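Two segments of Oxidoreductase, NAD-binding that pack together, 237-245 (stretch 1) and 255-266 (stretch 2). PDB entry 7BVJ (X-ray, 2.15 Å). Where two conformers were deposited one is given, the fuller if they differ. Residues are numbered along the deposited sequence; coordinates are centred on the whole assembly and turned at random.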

# COMPACT_ATOMS: atom_id res chain seq x y z
N ASN A 237 -11.94 -4.46 11.31
CA ASN A 237 -12.66 -5.61 11.81
C ASN A 237 -12.89 -6.68 10.75
O ASN A 237 -13.47 -7.72 11.07
CB ASN A 237 -13.98 -5.14 12.42
CG ASN A 237 -13.75 -4.18 13.58
OD1 ASN A 237 -12.68 -4.16 14.17
ND2 ASN A 237 -14.76 -3.37 13.90
N ASN A 238 -12.42 -6.45 9.52
CA ASN A 238 -12.48 -7.41 8.42
C ASN A 238 -13.92 -7.83 8.09
O ASN A 238 -14.22 -9.01 7.93
CB ASN A 238 -11.60 -8.63 8.71
CG ASN A 238 -11.20 -9.39 7.44
OD1 ASN A 238 -10.64 -8.82 6.50
ND2 ASN A 238 -11.48 -10.69 7.41
N THR A 239 -14.81 -6.83 7.97
CA THR A 239 -16.20 -7.11 7.61
C THR A 239 -16.61 -6.39 6.34
O THR A 239 -16.14 -5.29 6.04
CB THR A 239 -17.18 -6.70 8.73
OG1 THR A 239 -17.12 -5.29 8.94
CG2 THR A 239 -16.84 -7.43 10.04
N LEU A 240 -17.53 -7.01 5.59
CA LEU A 240 -18.02 -6.46 4.34
C LEU A 240 -19.53 -6.66 4.23
O LEU A 240 -20.03 -7.77 4.46
CB LEU A 240 -17.30 -7.10 3.14
CG LEU A 240 -17.97 -7.03 1.76
CD1 LEU A 240 -18.05 -5.60 1.26
CD2 LEU A 240 -17.19 -7.87 0.78
N HIS A 241 -20.25 -5.60 3.88
CA HIS A 241 -21.70 -5.65 3.71
C HIS A 241 -22.07 -5.06 2.36
O HIS A 241 -21.58 -3.98 2.00
CB HIS A 241 -22.42 -4.88 4.82
CG HIS A 241 -22.44 -5.61 6.11
ND1 HIS A 241 -23.49 -6.42 6.49
CD2 HIS A 241 -21.52 -5.70 7.10
CE1 HIS A 241 -23.23 -6.95 7.68
NE2 HIS A 241 -22.04 -6.54 8.06
N ILE A 242 -22.94 -5.75 1.63
CA ILE A 242 -23.35 -5.33 0.29
C ILE A 242 -24.87 -5.22 0.29
O ILE A 242 -25.56 -6.20 0.58
CB ILE A 242 -22.87 -6.31 -0.79
CG1 ILE A 242 -21.35 -6.44 -0.72
CG2 ILE A 242 -23.32 -5.86 -2.17
CD1 ILE A 242 -20.80 -7.51 -1.66
N TYR A 243 -25.37 -4.04 -0.05
CA TYR A 243 -26.80 -3.80 -0.12
C TYR A 243 -27.21 -3.74 -1.58
O TYR A 243 -26.54 -3.06 -2.38
CB TYR A 243 -27.21 -2.51 0.59
CG TYR A 243 -26.89 -2.41 2.08
CD1 TYR A 243 -26.04 -3.33 2.71
CD2 TYR A 243 -27.44 -1.39 2.87
CE1 TYR A 243 -25.74 -3.23 4.06
CE2 TYR A 243 -27.15 -1.30 4.23
CZ TYR A 243 -26.30 -2.22 4.82
OH TYR A 243 -26.00 -2.16 6.17
N HIS A 244 -28.29 -4.43 -1.91
CA HIS A 244 -28.89 -4.29 -3.26
C HIS A 244 -30.40 -4.12 -3.08
O HIS A 244 -30.92 -4.59 -2.08
CB HIS A 244 -28.51 -5.41 -4.22
CG HIS A 244 -28.28 -6.71 -3.55
ND1 HIS A 244 -27.05 -7.32 -3.54
CD2 HIS A 244 -29.12 -7.51 -2.87
CE1 HIS A 244 -27.13 -8.43 -2.85
NE2 HIS A 244 -28.39 -8.58 -2.44
N ARG A 245 -31.09 -3.62 -4.10
CA ARG A 245 -32.53 -3.42 -3.99
C ARG A 245 -33.26 -4.77 -3.91
O ARG A 245 -33.16 -5.59 -4.83
CB ARG A 245 -33.04 -2.58 -5.17
CG ARG A 245 -32.26 -1.27 -5.33
CD ARG A 245 -32.86 -0.34 -6.38
NE ARG A 245 -31.86 0.08 -7.36
CZ ARG A 245 -31.49 1.35 -7.58
NH1 ARG A 245 -30.58 1.63 -8.51
NH2 ARG A 245 -32.04 2.33 -6.88
N GLY A 255 -36.88 -1.49 1.06
CA GLY A 255 -36.68 -2.13 -0.24
C GLY A 255 -35.24 -2.45 -0.57
O GLY A 255 -34.81 -2.23 -1.71
N VAL A 256 -34.49 -2.95 0.40
CA VAL A 256 -33.08 -3.27 0.20
C VAL A 256 -32.74 -4.52 1.00
O VAL A 256 -33.33 -4.80 2.05
CB VAL A 256 -32.18 -2.05 0.56
CG1 VAL A 256 -30.80 -2.47 1.03
CG2 VAL A 256 -32.05 -1.11 -0.63
N ARG A 257 -31.83 -5.31 0.45
CA ARG A 257 -31.29 -6.50 1.09
C ARG A 257 -29.83 -6.26 1.44
O ARG A 257 -29.04 -5.82 0.58
CB ARG A 257 -31.41 -7.72 0.18
CG ARG A 257 -32.78 -8.37 0.18
CD ARG A 257 -33.41 -8.34 1.57
NE ARG A 257 -32.94 -9.42 2.43
CZ ARG A 257 -32.27 -9.23 3.56
NH1 ARG A 257 -31.97 -8.00 3.97
NH2 ARG A 257 -31.89 -10.28 4.28
N ASP A 258 -29.49 -6.52 2.70
CA ASP A 258 -28.14 -6.41 3.20
C ASP A 258 -27.55 -7.81 3.29
O ASP A 258 -28.06 -8.65 4.03
CB ASP A 258 -28.13 -5.71 4.57
CG ASP A 258 -26.90 -6.01 5.38
OD1 ASP A 258 -27.03 -6.12 6.62
OD2 ASP A 258 -25.80 -6.12 4.80
N GLU A 259 -26.51 -8.06 2.50
CA GLU A 259 -25.79 -9.32 2.52
C GLU A 259 -24.48 -9.11 3.26
O GLU A 259 -23.62 -8.34 2.82
CB GLU A 259 -25.54 -9.83 1.11
CG GLU A 259 -24.42 -10.85 1.06
CD GLU A 259 -24.03 -11.21 -0.35
OE1 GLU A 259 -23.76 -12.40 -0.58
OE2 GLU A 259 -24.00 -10.30 -1.22
N ALA A 260 -24.38 -9.77 4.40
CA ALA A 260 -23.18 -9.78 5.25
C ALA A 260 -22.21 -10.78 4.62
O ALA A 260 -22.53 -11.94 4.59
CB ALA A 260 -23.56 -10.13 6.66
N VAL A 261 -21.10 -10.30 4.09
CA VAL A 261 -20.15 -11.17 3.34
C VAL A 261 -19.20 -11.88 4.30
O VAL A 261 -18.53 -11.26 5.09
CB VAL A 261 -19.40 -10.46 2.21
CG1 VAL A 261 -18.43 -11.37 1.52
CG2 VAL A 261 -20.35 -9.92 1.20
N ASP A 262 -19.14 -13.20 4.16
CA ASP A 262 -18.27 -14.00 5.03
C ASP A 262 -16.82 -13.91 4.55
O ASP A 262 -16.40 -14.57 3.63
CB ASP A 262 -18.82 -15.40 5.27
CG ASP A 262 -19.93 -15.49 6.30
OD1 ASP A 262 -19.99 -14.64 7.19
OD2 ASP A 262 -20.72 -16.42 6.18
N LEU A 263 -16.08 -13.06 5.22
CA LEU A 263 -14.64 -12.84 4.88
C LEU A 263 -13.71 -13.67 5.77
O LEU A 263 -13.84 -13.64 6.96
CB LEU A 263 -14.21 -11.37 5.00
CG LEU A 263 -14.84 -10.32 4.09
CD1 LEU A 263 -14.30 -8.95 4.43
CD2 LEU A 263 -14.62 -10.63 2.64
N ALA A 264 -12.74 -14.30 5.16
CA ALA A 264 -11.70 -15.07 5.87
C ALA A 264 -10.54 -14.13 6.20
O ALA A 264 -10.20 -13.33 5.35
CB ALA A 264 -11.22 -16.17 4.98
N LYS A 265 -9.99 -14.24 7.41
CA LYS A 265 -8.81 -13.43 7.78
C LYS A 265 -7.57 -14.16 7.26
O LYS A 265 -7.50 -15.34 7.47
CB LYS A 265 -8.68 -13.22 9.30
CG LYS A 265 -9.95 -13.25 10.13
CD LYS A 265 -9.76 -13.59 11.62
CE LYS A 265 -10.55 -14.79 12.12
NZ LYS A 265 -10.29 -15.22 13.52
N ARG A 266 -6.70 -13.48 6.54
CA ARG A 266 -5.43 -14.07 6.12
C ARG A 266 -4.29 -13.08 6.33
O ARG A 266 -4.50 -11.89 6.58
CB ARG A 266 -5.48 -14.55 4.66
CG ARG A 266 -5.21 -13.48 3.63
CD ARG A 266 -5.25 -14.05 2.23
NE ARG A 266 -5.13 -13.02 1.21
CZ ARG A 266 -5.70 -13.10 0.00
NH1 ARG A 266 -6.44 -14.16 -0.31
NH2 ARG A 266 -5.54 -12.12 -0.88
O HOH W 1 -16.32 -11.03 7.18
O HOH W 2 -13.01 -12.47 9.16
O HOH W 3 -18.40 -9.38 6.98

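The apolar centre of the contact lies on the face of the antiparallel strand pair that carries Leu 240, Ile 242 and Val 261. Leu 240 and Ile 242, both buried, pack against the Val 261 side chain: Leu 240 CD2 lies 3.7 Å from Val 261 CB, and Ile 242 CD1 lies 3.8 Å from Val 261 CG2. Leu 263, beyond the strand, extends this cluster, its CD1 reaching to 3.8 Å from Leu 240 CB. Branched aliphatic side chains suit these positions, since they fill the space beside the backbone without leaving a polar group unpaired.

Beneath the side chains, the backbones pair in register. Ile 242 and Glu 259 exchange two hydrogen bonds, Ile 242 N to Glu 259 O at 2.9 Å and Glu 259 N to Ile 242 O at 2.8 Å, and His 244 and Arg 257 repeat the pattern, with Arg 257 N donating to His 244 O at 2.8 Å. Between these rungs the strands draw closer, and Tyr 243 CA approaches Arg 257 O to 3.1 Å in a CA-H...O contact.

The face bearing His 241, Tyr 243, Asp 258 and Ala 260 holds the one side-chain hydrogen bond between the stretches. Asp 258, with chi1 in t, accepts it at OD2 from His 241 ND1 (2.9 Å), meeting the imidazole at its edge, while its CB sits over one face of the Tyr 243 ring, 3.9 Å from the centroid. One short acidic side chain thus engages two aromatic neighbours. Tyr 243 CB also packs against Val 256 CG1 at 3.6 Å.

Toward the Asn 238 end water supplements the direct pairing: Val 261 N still donates to Leu 240 O (2.8 Å), while water 3 accepts from Leu 240 N (2.9 Å) and donates to Val 261 O (2.7 Å), and water 2 accepts from Asn 238 ND2 (2.9 Å) and donates to Leu 263 O (2.6 Å). The contact buries 824 Å² between the stretches, both sides summed.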